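Local coordinates for sialidase domain-containing protein (Dyadobacter fermentans, PDB 5HX0) that is of unknown function but folds as a six-bladed beta propeller of the sialidase type and may bind or cleave sugars, at residues Ser294-Gly297 with Gly298-Thr302; Ile341-Ala344 with Glu345-Phe349; Tyr269-Pro272 with Lys273-Val277; Ala256-Glu259 with Lys260-Phe263; Ser242-Lys245 with Gly246-Trp249. All coordinates share one frame; numbering follows the deposited sequence.

Contact 1 of 5, residues Ser294-Gly297 with Gly298-Thr302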
loop_
_atom_site.group_PDB
_atom_site.type_symbol
_atom_site.label_atom_id
_atom_site.label_comp_id
_atom_site.label_asym_id
_atom_site.label_seq_id
_atom_site.Cartn_x
_atom_site.Cartn_y
_atom_site.Cartn_z
ATOM N N SER A 294 38.790 -0.608 -3.254
ATOM C CA SER A 294 39.309 -1.947 -3.530
ATOM C C SER A 294 40.002 -1.944 -4.885
ATOM O O SER A 294 39.427 -1.484 -5.881
ATOM C CB SER A 294 38.196 -2.998 -3.530
ATOM O OG SER A 294 38.683 -4.247 -4.010
ATOM N N VAL A 295 41.218 -2.484 -4.930
ATOM C CA VAL A 295 41.937 -2.619 -6.190
ATOM C C VAL A 295 41.966 -4.050 -6.700
ATOM O O VAL A 295 42.612 -4.312 -7.722
ATOM C CB VAL A 295 43.371 -2.066 -6.085
ATOM C CG1 VAL A 295 43.359 -0.585 -5.697
ATOM C CG2 VAL A 295 44.186 -2.898 -5.102
ATOM N N ASP A 296 41.296 -4.986 -6.031
ATOM C CA ASP A 296 41.312 -6.385 -6.439
ATOM C C ASP A 296 39.903 -6.884 -6.739
ATOM O O ASP A 296 39.556 -8.040 -6.469
ATOM C CB ASP A 296 41.989 -7.258 -5.383
ATOM C CG ASP A 296 41.352 -7.125 -4.015
ATOM O OD1 ASP A 296 40.203 -6.626 -3.920
ATOM O OD2 ASP A 296 42.002 -7.530 -3.031
ATOM N N GLY A 297 39.075 -6.008 -7.293
ATOM C CA GLY A 297 37.748 -6.396 -7.714
ATOM C C GLY A 297 36.763 -6.609 -6.592
ATOM O O GLY A 297 35.794 -7.342 -6.777
ATOM N N GLY A 298 36.984 -5.999 -5.427
ATOM C CA GLY A 298 36.066 -6.137 -4.316
ATOM C C GLY A 298 36.391 -7.249 -3.343
ATOM O O GLY A 298 35.602 -7.488 -2.420
ATOM N N LYS A 299 37.529 -7.928 -3.507
ATOM C CA LYS A 299 37.911 -9.004 -2.593
ATOM C C LYS A 299 38.413 -8.463 -1.255
ATOM O O LYS A 299 38.173 -9.077 -0.212
ATOM C CB LYS A 299 38.982 -9.888 -3.239
ATOM C CG LYS A 299 38.504 -10.631 -4.486
ATOM C CD LYS A 299 39.654 -11.300 -5.219
ATOM C CE LYS A 299 39.135 -12.218 -6.311
ATOM N NZ LYS A 299 38.280 -13.305 -5.748
ATOM N N THR A 300 39.124 -7.337 -1.262
ATOM C CA THR A 300 39.570 -6.684 -0.043
ATOM C C THR A 300 39.516 -5.182 -0.262
ATOM O O THR A 300 39.753 -4.694 -1.370
ATOM C CB THR A 300 41.017 -7.055 0.362
ATOM O OG1 THR A 300 41.914 -6.604 -0.652
ATOM C CG2 THR A 300 41.199 -8.556 0.553
ATOM N N PHE A 301 39.241 -4.448 0.810
ATOM C CA PHE A 301 39.271 -2.995 0.784
ATOM C C PHE A 301 40.404 -2.484 1.665
ATOM O O PHE A 301 40.615 -2.983 2.775
ATOM C CB PHE A 301 37.931 -2.405 1.238
ATOM C CG PHE A 301 36.859 -2.472 0.183
ATOM C CD1 PHE A 301 36.255 -3.673 -0.131
ATOM C CD2 PHE A 301 36.471 -1.330 -0.510
ATOM C CE1 PHE A 301 35.287 -3.744 -1.106
ATOM C CE2 PHE A 301 35.496 -1.396 -1.494
ATOM C CZ PHE A 301 34.906 -2.605 -1.790
ATOM N N THR A 302 41.140 -1.498 1.151
ATOM C CA THR A 302 42.142 -0.803 1.941
ATOM C C THR A 302 41.448 0.089 2.975
ATOM O O THR A 302 40.220 0.199 3.019
ATOM C CB THR A 302 43.076 -0.001 1.037
ATOM O OG1 THR A 302 42.316 0.910 0.244
ATOM C CG2 THR A 302 43.866 -0.912 0.118
HETATM O O HOH W 1 42.042 -3.559 -2.518
#
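S294 and D296 fold back onto G298, T300 and F301 in a local turn contact, an Asp box (Ser-X-Asp-X-Gly-X-Thr-Phe) between the third and fourth strands of one propeller blade. Serine suits the first place because its small hydroxyl serves two ends of the loop: S294 OG accepts from G298 N at 2.8 Å and lies 2.9 Å from T300 O, although another acceptor is also in range of its proton. D296 works as a fork. It folds CG back over its own backbone (chi1 56°), and D296 OD1 takes a bond of 3.0 Å from T300 N while D296 OD2 takes one of 2.6 Å from T300 OG1. Both donors come on the syn side, tilted somewhat from the carboxylate plane, and the two side chains cross at about a right angle; K299 N adds a weak bond to OD1. G298 sits at positive phi (93°), where a side chain would press on the carbonyl of G297. The apolar part is a CH-pi contact, S294 CB lying 3.6 Å from the centroid of the F301 ring, almost straight above it. One water joins V295 N to T300 O. S294 and F301 both pack on V276 of strand 276-283, S294 also pairing with it through the backbone, while G298 O receives a bond from S252 OG at the border of the preceding blade.

Contact 2 of 5, residues Ile341-Ala344 with Glu345-Phe349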
loop_
_atom_site.group_PDB
_atom_site.type_symbol
_atom_site.label_atom_id
_atom_site.label_comp_id
_atom_site.label_asym_id
_atom_site.label_seq_id
_atom_site.Cartn_x
_atom_site.Cartn_y
_atom_site.Cartn_z
ATOM N N ILE A 341 33.008 17.354 -8.738
ATOM C CA ILE A 341 33.278 16.493 -9.880
ATOM C C ILE A 341 34.680 15.930 -9.723
ATOM O O ILE A 341 35.657 16.686 -9.709
ATOM C CB ILE A 341 33.131 17.254 -11.207
ATOM C CG1 ILE A 341 31.686 17.730 -11.391
ATOM C CG2 ILE A 341 33.598 16.371 -12.374
ATOM C CD1 ILE A 341 31.473 18.501 -12.703
ATOM N N LEU A 342 34.777 14.612 -9.604
ATOM C CA LEU A 342 36.048 13.937 -9.397
ATOM C C LEU A 342 36.625 13.486 -10.733
ATOM O O LEU A 342 35.907 13.353 -11.728
ATOM C CB LEU A 342 35.857 12.736 -8.472
ATOM C CG LEU A 342 35.110 12.991 -7.157
ATOM C CD1 LEU A 342 35.120 11.728 -6.315
ATOM C CD2 LEU A 342 35.744 14.164 -6.397
ATOM N N ASN A 343 37.939 13.252 -10.753
ATOM C CA ASN A 343 38.528 12.628 -11.933
ATOM C C ASN A 343 38.010 11.186 -12.066
ATOM O O ASN A 343 37.329 10.656 -11.179
ATOM C CB ASN A 343 40.065 12.685 -11.876
ATOM C CG ASN A 343 40.653 12.033 -10.618
ATOM O OD1 ASN A 343 40.085 11.107 -10.046
ATOM N ND2 ASN A 343 41.823 12.523 -10.197
ATOM N N ALA A 344 38.333 10.553 -13.200
ATOM C CA ALA A 344 37.742 9.247 -13.522
ATOM C C ALA A 344 38.005 8.213 -12.431
ATOM O O ALA A 344 37.139 7.386 -12.125
ATOM C CB ALA A 344 38.281 8.756 -14.864
ATOM N N GLU A 345 39.181 8.249 -11.818
ATOM C CA GLU A 345 39.503 7.244 -10.808
ATOM C C GLU A 345 39.113 7.668 -9.391
ATOM O O GLU A 345 39.367 6.921 -8.437
ATOM C CB GLU A 345 40.994 6.901 -10.898
ATOM C CG GLU A 345 41.340 6.207 -12.225
ATOM C CD GLU A 345 40.595 4.887 -12.420
ATOM O OE1 GLU A 345 40.581 4.076 -11.473
ATOM O OE2 GLU A 345 40.009 4.665 -13.519
ATOM N N CYS A 346 38.480 8.837 -9.233
ATOM C CA CYS A 346 37.930 9.280 -7.945
ATOM C C CYS A 346 39.018 9.422 -6.880
ATOM O O CYS A 346 38.804 9.097 -5.713
ATOM C CB CYS A 346 36.822 8.342 -7.450
ATOM S SG CYS A 346 35.393 8.191 -8.567
ATOM N N THR A 347 40.185 9.939 -7.278
ATOM C CA THR A 347 41.298 10.121 -6.347
ATOM C C THR A 347 41.439 11.552 -5.843
ATOM O O THR A 347 42.101 11.774 -4.822
ATOM C CB THR A 347 42.627 9.706 -7.002
ATOM O OG1 THR A 347 42.863 10.500 -8.178
ATOM C CG2 THR A 347 42.604 8.243 -7.399
ATOM N N ASP A 348 40.832 12.524 -6.519
ATOM C CA ASP A 348 41.104 13.930 -6.260
ATOM C C ASP A 348 39.986 14.610 -5.471
ATOM O O ASP A 348 39.740 15.809 -5.649
ATOM C CB ASP A 348 41.363 14.661 -7.577
ATOM C CG ASP A 348 40.143 14.710 -8.480
ATOM O OD1 ASP A 348 39.179 13.952 -8.252
ATOM O OD2 ASP A 348 40.168 15.506 -9.433
ATOM N N PHE A 349 39.330 13.870 -4.576
ATOM C CA PHE A 349 38.191 14.431 -3.851
ATOM C C PHE A 349 38.612 15.588 -2.954
ATOM O O PHE A 349 37.796 16.457 -2.641
ATOM C CB PHE A 349 37.512 13.336 -3.025
ATOM C CG PHE A 349 38.489 12.369 -2.416
ATOM C CD1 PHE A 349 39.161 12.691 -1.245
ATOM C CD2 PHE A 349 38.767 11.161 -3.027
ATOM C CE1 PHE A 349 40.082 11.802 -0.688
ATOM C CE2 PHE A 349 39.698 10.267 -2.478
ATOM C CZ PHE A 349 40.342 10.589 -1.302
HETATM O O HOH W 2 38.310 16.576 -10.831
#
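N343 opens a type I beta turn that ends at C346, and its side chain reaches past the turn to T347 and D348; the turn begins the connection between strands 336-342 and 354-358, the third and fourth of their propeller blade. N343 CB lies 3.7 Å from D348 OD2. N343 CG is next, 3.5 Å from D348 CG: the N343 amide and the D348 carboxylate approach from opposite directions and stack almost parallel, their planes only 5° apart. At the tip, N343 OD1 accepts from T347 N at 3.0 Å, the donor lying in the carbonyl plane on a lone pair, and N343 ND2 gives a bond of 3.0 Å to T347 OG1, which lies close to the amide plane. Held at both ends by one threonine, the amide cannot easily flip, which is why an asparagine, with a donor beside an acceptor, suits the place. The backbone of N343 is used too. N343 N donates to D348 OD1 at 2.9 Å, and N343 O takes the turn bond from C346 N at 2.9 Å. The apolar part comes from L342, CD1 packing on C346 CB and CD2 on F349 CB. E345 turns away from the turn, its carboxylate bonded to T271 OG1 and K273 N of the neighbouring blade. A water donates to both I341 O and D348 OD2, its oxygen 2.6 Å from D348 OD2.

Contact 3 of 5, residues Tyr269-Pro272 with Lys273-Val277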
loop_
_atom_site.group_PDB
_atom_site.type_symbol
_atom_site.label_atom_id
_atom_site.label_comp_id
_atom_site.label_asym_id
_atom_site.label_seq_id
_atom_site.Cartn_x
_atom_site.Cartn_y
_atom_site.Cartn_z
ATOM N N TYR A 269 30.783 2.408 -6.679
ATOM C CA TYR A 269 31.138 2.843 -8.024
ATOM C C TYR A 269 32.332 2.023 -8.516
ATOM O O TYR A 269 33.214 1.673 -7.732
ATOM C CB TYR A 269 31.450 4.358 -8.006
ATOM C CG TYR A 269 31.799 4.925 -9.358
ATOM C CD1 TYR A 269 30.804 5.179 -10.289
ATOM C CD2 TYR A 269 33.124 5.209 -9.698
ATOM C CE1 TYR A 269 31.113 5.681 -11.549
ATOM C CE2 TYR A 269 33.449 5.728 -10.962
ATOM C CZ TYR A 269 32.422 5.951 -11.882
ATOM O OH TYR A 269 32.677 6.444 -13.143
ATOM N N GLU A 270 32.351 1.700 -9.807
ATOM C CA GLU A 270 33.504 1.048 -10.418
ATOM C C GLU A 270 34.131 2.005 -11.412
ATOM O O GLU A 270 33.432 2.542 -12.282
ATOM C CB GLU A 270 33.106 -0.247 -11.122
ATOM C CG GLU A 270 34.296 -1.086 -11.591
ATOM C CD GLU A 270 33.830 -2.259 -12.434
ATOM O OE1 GLU A 270 33.425 -2.034 -13.597
ATOM O OE2 GLU A 270 33.805 -3.391 -11.916
ATOM N N THR A 271 35.449 2.208 -11.291
ATOM C CA THR A 271 36.146 3.161 -12.144
ATOM C C THR A 271 36.519 2.513 -13.474
ATOM O O THR A 271 36.478 1.286 -13.606
ATOM C CB THR A 271 37.401 3.667 -11.449
ATOM O OG1 THR A 271 38.363 2.604 -11.398
ATOM C CG2 THR A 271 37.063 4.132 -10.045
ATOM N N PRO A 272 36.884 3.316 -14.482
ATOM C CA PRO A 272 37.281 2.712 -15.767
ATOM C C PRO A 272 38.436 1.740 -15.640
ATOM O O PRO A 272 38.446 0.715 -16.332
ATOM C CB PRO A 272 37.631 3.931 -16.630
ATOM C CG PRO A 272 36.681 5.030 -16.089
ATOM C CD PRO A 272 36.641 4.774 -14.598
ATOM N N LYS A 273 39.385 1.988 -14.743
ATOM C CA LYS A 273 40.466 1.027 -14.548
ATOM C C LYS A 273 40.073 -0.153 -13.663
ATOM O O LYS A 273 40.888 -1.068 -13.481
ATOM C CB LYS A 273 41.698 1.731 -13.981
ATOM C CG LYS A 273 42.362 2.662 -14.991
ATOM C CD LYS A 273 43.579 3.355 -14.398
ATOM C CE LYS A 273 44.248 4.248 -15.424
ATOM N NZ LYS A 273 45.254 5.145 -14.786
ATOM N N GLY A 274 38.856 -0.173 -13.130
ATOM C CA GLY A 274 38.355 -1.333 -12.418
ATOM C C GLY A 274 38.464 -1.277 -10.912
ATOM O O GLY A 274 38.204 -2.294 -10.250
ATOM N N ASP A 275 38.864 -0.139 -10.347
ATOM C CA ASP A 275 38.782 0.040 -8.907
ATOM C C ASP A 275 37.317 0.087 -8.489
ATOM O O ASP A 275 36.463 0.607 -9.217
ATOM C CB ASP A 275 39.473 1.339 -8.476
ATOM C CG ASP A 275 40.986 1.231 -8.483
ATOM O OD1 ASP A 275 41.519 0.179 -8.920
ATOM O OD2 ASP A 275 41.633 2.210 -8.049
ATOM N N VAL A 276 37.031 -0.477 -7.321
ATOM C CA VAL A 276 35.724 -0.382 -6.675
ATOM C C VAL A 276 35.840 0.650 -5.557
ATOM O O VAL A 276 36.653 0.490 -4.637
ATOM C CB VAL A 276 35.280 -1.742 -6.112
ATOM C CG1 VAL A 276 33.962 -1.600 -5.347
ATOM C CG2 VAL A 276 35.183 -2.794 -7.232
ATOM N N VAL A 277 35.021 1.694 -5.617
ATOM C CA VAL A 277 35.055 2.790 -4.657
ATOM C C VAL A 277 33.701 2.896 -3.969
ATOM O O VAL A 277 32.659 2.810 -4.628
ATOM C CB VAL A 277 35.417 4.113 -5.372
ATOM C CG1 VAL A 277 35.139 5.270 -4.491
ATOM C CG2 VAL A 277 36.901 4.090 -5.780
#
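T271 and D275 meet at the closed end of a hairpin, just beyond its paired strands, whereas P272 and K273 form an exposed tip. On the close side, T271 N donates to D275 O at 2.8 Å, a nearly straight bond, and T271 O takes G274 N at 2.8 Å. The threonine hydroxyl strengthens the same corner: a chi1 of 71° turns T271 OG1 in toward the turn, where it accepts from D275 N at 3.0 Å and weakly from G274 N; it also bonds E345 OE1. CG2 meanwhile rests against D275 CB. These bonds define a beta hairpin with a type I turn, T271 to G274, followed by a classic G1 bulge; it joins strands 262-270 and 276-283, the first two of a propeller blade. G274 holds the bulge at phi 98°, a left-handed conformation that glycine adopts most easily. Proline suits the turn's second place, its ring already fixing phi near the value needed. K273 extends its long chain away toward solvent, yet the tip is held too, K273 N bonding E345 OE2. Further from the tip the ladder is regular. Y269 and V277 form an antiparallel hydrogen-bonded pair, with V277 N to Y269 O at 2.8 Å, and E270 faces V276 in a non-hydrogen-bonded pair. Next to it, E270 CA makes a CA-H...O contact with D275 O at 3.2 Å. The polar ends find partners in other parts of the chain: Y269 OH meets R318 NE, E270 OE1 takes K216 N, and D275 OD2 makes a salt bridge with R293 NH1.

Contact 4 of 5, residues Ala256-Glu259 with Lys260-Phe263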
loop_
_atom_site.group_PDB
_atom_site.type_symbol
_atom_site.label_atom_id
_atom_site.label_comp_id
_atom_site.label_asym_id
_atom_site.label_seq_id
_atom_site.Cartn_x
_atom_site.Cartn_y
_atom_site.Cartn_z
ATOM N N ALA A 256 34.095 -0.921 5.322
ATOM C CA ALA A 256 34.543 0.075 6.288
ATOM C C ALA A 256 34.041 -0.350 7.655
ATOM O O ALA A 256 32.833 -0.528 7.845
ATOM C CB ALA A 256 34.038 1.482 5.945
ATOM N N VAL A 257 34.972 -0.542 8.588
ATOM C CA VAL A 257 34.677 -0.976 9.954
ATOM C C VAL A 257 35.596 -0.204 10.890
ATOM O O VAL A 257 36.789 -0.035 10.607
ATOM C CB VAL A 257 34.885 -2.498 10.149
ATOM C CG1 VAL A 257 34.369 -2.942 11.504
ATOM C CG2 VAL A 257 34.231 -3.301 9.039
ATOM N N ASP A 258 35.046 0.271 12.003
ATOM C CA ASP A 258 35.848 0.960 13.001
ATOM C C ASP A 258 35.328 0.608 14.384
ATOM O O ASP A 258 34.157 0.274 14.548
ATOM C CB ASP A 258 35.811 2.476 12.822
ATOM C CG ASP A 258 36.824 3.181 13.696
ATOM O OD1 ASP A 258 38.024 2.996 13.448
ATOM O OD2 ASP A 258 36.428 3.895 14.634
ATOM N N GLU A 259 36.202 0.724 15.388
ATOM C CA GLU A 259 35.784 0.430 16.758
ATOM C C GLU A 259 34.771 1.439 17.271
ATOM O O GLU A 259 33.916 1.087 18.091
ATOM C CB GLU A 259 36.991 0.395 17.702
ATOM C CG GLU A 259 37.856 -0.841 17.566
ATOM C CD GLU A 259 37.077 -2.126 17.794
ATOM O OE1 GLU A 259 36.171 -2.135 18.660
ATOM O OE2 GLU A 259 37.368 -3.125 17.099
ATOM N N LYS A 260 34.852 2.689 16.826
ATOM C CA LYS A 260 33.944 3.721 17.318
ATOM C C LYS A 260 33.075 4.339 16.237
ATOM O O LYS A 260 31.895 4.577 16.472
ATOM C CB LYS A 260 34.734 4.835 18.022
ATOM C CG LYS A 260 35.317 4.397 19.353
ATOM C CD LYS A 260 36.038 5.525 20.063
ATOM C CE LYS A 260 36.848 4.984 21.234
ATOM N NZ LYS A 260 37.842 3.947 20.804
ATOM N N VAL A 261 33.634 4.622 15.069
ATOM C CA VAL A 261 32.908 5.325 14.017
ATOM C C VAL A 261 31.971 4.349 13.306
ATOM O O VAL A 261 32.363 3.220 12.985
ATOM C CB VAL A 261 33.900 5.966 13.037
ATOM C CG1 VAL A 261 33.181 6.638 11.893
ATOM C CG2 VAL A 261 34.820 6.969 13.776
ATOM N N SER A 262 30.725 4.785 13.051
ATOM C CA SER A 262 29.762 3.988 12.292
ATOM C C SER A 262 29.811 4.368 10.816
ATOM O O SER A 262 30.039 5.530 10.467
ATOM C CB SER A 262 28.327 4.189 12.794
ATOM O OG SER A 262 28.087 3.639 14.084
ATOM N N PHE A 263 29.594 3.386 9.958
ATOM C CA PHE A 263 29.435 3.594 8.524
ATOM C C PHE A 263 28.077 3.018 8.156
ATOM O O PHE A 263 27.769 1.886 8.540
ATOM C CB PHE A 263 30.561 2.903 7.749
ATOM C CG PHE A 263 31.922 3.353 8.172
ATOM C CD1 PHE A 263 32.464 4.518 7.656
ATOM C CD2 PHE A 263 32.628 2.644 9.132
ATOM C CE1 PHE A 263 33.729 4.965 8.082
ATOM C CE2 PHE A 263 33.868 3.069 9.554
ATOM C CZ PHE A 263 34.423 4.233 9.025
HETATM O O HOH W 3 32.056 0.576 12.297
#
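D258 carries CG anti to its own nitrogen (chi1 -170°), which swings the carboxylate over the backbone of K260 and V261, while F263, with CG beside its nitrogen (chi1 -57°), lays its ring against A256. OD2 of D258 does the polar work. D258 OD2 accepts from V261 N at 2.9 Å, in an almost perfectly straight bond on the anti lone pair, and from K260 N at 3.0 Å, this second donor coming from well above the carboxylate plane. The K260 bond makes an Asx turn, and V261 N bonds the same oxygen; aspartate suits the place because its short side chain reaches the amides two and three residues ahead. The two exposed residues at the bend, E259 and K260, send their charged ends outward. The other half is apolar: A256 CB sits 3.6 Å from the centroid of the F263 ring, over its face, a CH-pi contact in which alanine's small methyl lets the ring come close to the backbone. D258 CB comes to the ring's edge, 3.8 Å from F263 CE2. A water bridges D258 N and V261 O, with other acceptors within its reach. The bend carries the chain from the outer strand 250-256 of one propeller blade into the inner strand 262-270 of the next, and W304 meets the F263 ring edge-to-face. Two backbone N-H groups converge on a single carboxylate oxygen, which would stabilise its negative charge and probably keeps D258 ionised.

Contact 5 of 5, residues Ser242-Lys245 with Gly246-Trp249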
loop_
_atom_site.group_PDB
_atom_site.type_symbol
_atom_site.label_atom_id
_atom_site.label_comp_id
_atom_site.label_asym_id
_atom_site.label_seq_id
_atom_site.Cartn_x
_atom_site.Cartn_y
_atom_site.Cartn_z
ATOM N N SER A 242 26.266 -9.660 -6.817
ATOM C CA SER A 242 25.302 -10.532 -7.468
ATOM C C SER A 242 25.810 -10.903 -8.854
ATOM O O SER A 242 26.122 -10.019 -9.654
ATOM C CB SER A 242 23.927 -9.875 -7.591
ATOM O OG SER A 242 23.061 -10.763 -8.301
ATOM N N ASP A 243 25.861 -12.207 -9.148
ATOM C CA ASP A 243 26.199 -12.683 -10.482
ATOM C C ASP A 243 24.981 -13.132 -11.272
ATOM O O ASP A 243 25.140 -13.741 -12.336
ATOM C CB ASP A 243 27.209 -13.834 -10.408
ATOM C CG ASP A 243 28.577 -13.371 -9.961
ATOM O OD1 ASP A 243 29.177 -12.523 -10.661
ATOM O OD2 ASP A 243 29.044 -13.847 -8.907
ATOM N N ASP A 244 23.778 -12.864 -10.782
ATOM C CA ASP A 244 22.583 -13.261 -11.520
ATOM C C ASP A 244 21.612 -12.103 -11.650
ATOM O O ASP A 244 20.390 -12.288 -11.620
ATOM C CB ASP A 244 21.904 -14.476 -10.880
ATOM C CG ASP A 244 21.691 -14.318 -9.396
ATOM O OD1 ASP A 244 21.721 -13.166 -8.900
ATOM O OD2 ASP A 244 21.488 -15.356 -8.719
ATOM N N LYS A 245 22.148 -10.890 -11.815
ATOM C CA LYS A 245 21.347 -9.691 -12.082
ATOM C C LYS A 245 20.358 -9.401 -10.950
ATOM O O LYS A 245 19.218 -8.976 -11.172
ATOM C CB LYS A 245 20.639 -9.798 -13.436
ATOM C CG LYS A 245 21.631 -9.763 -14.613
ATOM C CD LYS A 245 20.929 -9.960 -15.947
ATOM C CE LYS A 245 21.940 -10.062 -17.096
ATOM N NZ LYS A 245 22.641 -8.770 -17.380
ATOM N N GLY A 246 20.802 -9.615 -9.718
ATOM C CA GLY A 246 20.018 -9.237 -8.561
ATOM C C GLY A 246 19.077 -10.287 -8.007
ATOM O O GLY A 246 18.302 -9.965 -7.103
ATOM N N LEU A 247 19.103 -11.525 -8.516
ATOM C CA LEU A 247 18.265 -12.557 -7.908
ATOM C C LEU A 247 18.829 -13.000 -6.563
ATOM O O LEU A 247 18.074 -13.200 -5.601
ATOM C CB LEU A 247 18.114 -13.756 -8.852
ATOM C CG LEU A 247 17.375 -13.455 -10.168
ATOM C CD1 LEU A 247 17.324 -14.716 -11.049
ATOM C CD2 LEU A 247 15.957 -12.891 -9.946
ATOM N N THR A 248 20.148 -13.116 -6.456
ATOM C CA THR A 248 20.784 -13.522 -5.208
ATOM C C THR A 248 22.071 -12.736 -5.024
ATOM O O THR A 248 22.640 -12.210 -5.979
ATOM C CB THR A 248 21.113 -15.028 -5.166
ATOM O OG1 THR A 248 22.164 -15.308 -6.099
ATOM C CG2 THR A 248 19.868 -15.898 -5.494
ATOM N N TRP A 249 22.545 -12.697 -3.778
ATOM C CA TRP A 249 23.712 -11.923 -3.377
ATOM C C TRP A 249 24.666 -12.803 -2.585
ATOM O O TRP A 249 24.232 -13.640 -1.793
ATOM C CB TRP A 249 23.284 -10.714 -2.525
ATOM C CG TRP A 249 22.363 -9.795 -3.274
ATOM C CD1 TRP A 249 20.984 -9.832 -3.317
ATOM C CD2 TRP A 249 22.765 -8.700 -4.099
ATOM N NE1 TRP A 249 20.514 -8.814 -4.132
ATOM C CE2 TRP A 249 21.590 -8.109 -4.619
ATOM C CE3 TRP A 249 24.015 -8.163 -4.455
ATOM C CZ2 TRP A 249 21.630 -7.008 -5.477
ATOM C CZ3 TRP A 249 24.050 -7.066 -5.311
ATOM C CH2 TRP A 249 22.867 -6.504 -5.805
HETATM O O HOH W 4 24.765 -14.100 -7.248
#
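S242 OG is gripped from several sides: G246 N donates to it at 2.9 Å, D244 N adds a weak bond at 3.3 Å, and T248 O lies 2.8 Å away, a possible taker of the hydroxyl proton. The hydroxyl, anti to the serine nitrogen (chi1 177°), thus points into the middle of the loop, and serine suits this place by being small and able both to give and to take. The sequence reads Ser-X-Asp-X-Gly-X-Thr-Trp, an Asp box, the hairpin-like signature of sialidase propeller blades. Its aspartate ties the loop together: D244 OD1 accepts from T248 N at 2.9 Å and D244 OD2 from T248 OG1 at 2.7 Å, both on the syn side and both tilted a little from the carboxylate plane. Threonine fits because backbone amide and hydroxyl together offer the two donors that a carboxylate can receive. L247 N reaches D244 O in a weak bond. K245 and G246 both have positive phi; at G246 (91°) the K245 carbonyl takes up the room of a side chain, whereas K245 runs outward to a salt bridge with D134. A water accepts from D243 N and donates to T248 OG1. On the apolar side, S242 CB stands 3.6 Å from the centroid of the six-membered ring of W249, over its face but offset toward the rim. The indole also meets W222 and packs on P189 and M212, while S242 pairs with I220 on strand 220-229, beside its own strand 234-242.

In the fold
Contacts 1 and 5 are the same Asp box in adjoining blades, each with a buried serine against an aromatic ring and a more exposed aspartate-threonine pair; contact 2 fills the same strand-three to strand-four position in a further blade, but relies on a stacked amide and carboxylate instead. Contacts 3 and 4 lie at the two ends of strand 262-270, about 23 Å apart between centres: the first closes a hairpin within the blade, the second crosses from one blade to the next. Contact 3 links its neighbours, joined to contact 1 by a backbone bond and by packing, and tied by E345 to contact 2. Contacts 1 and 4 have three exposed residues each, contacts 2 and 5 one.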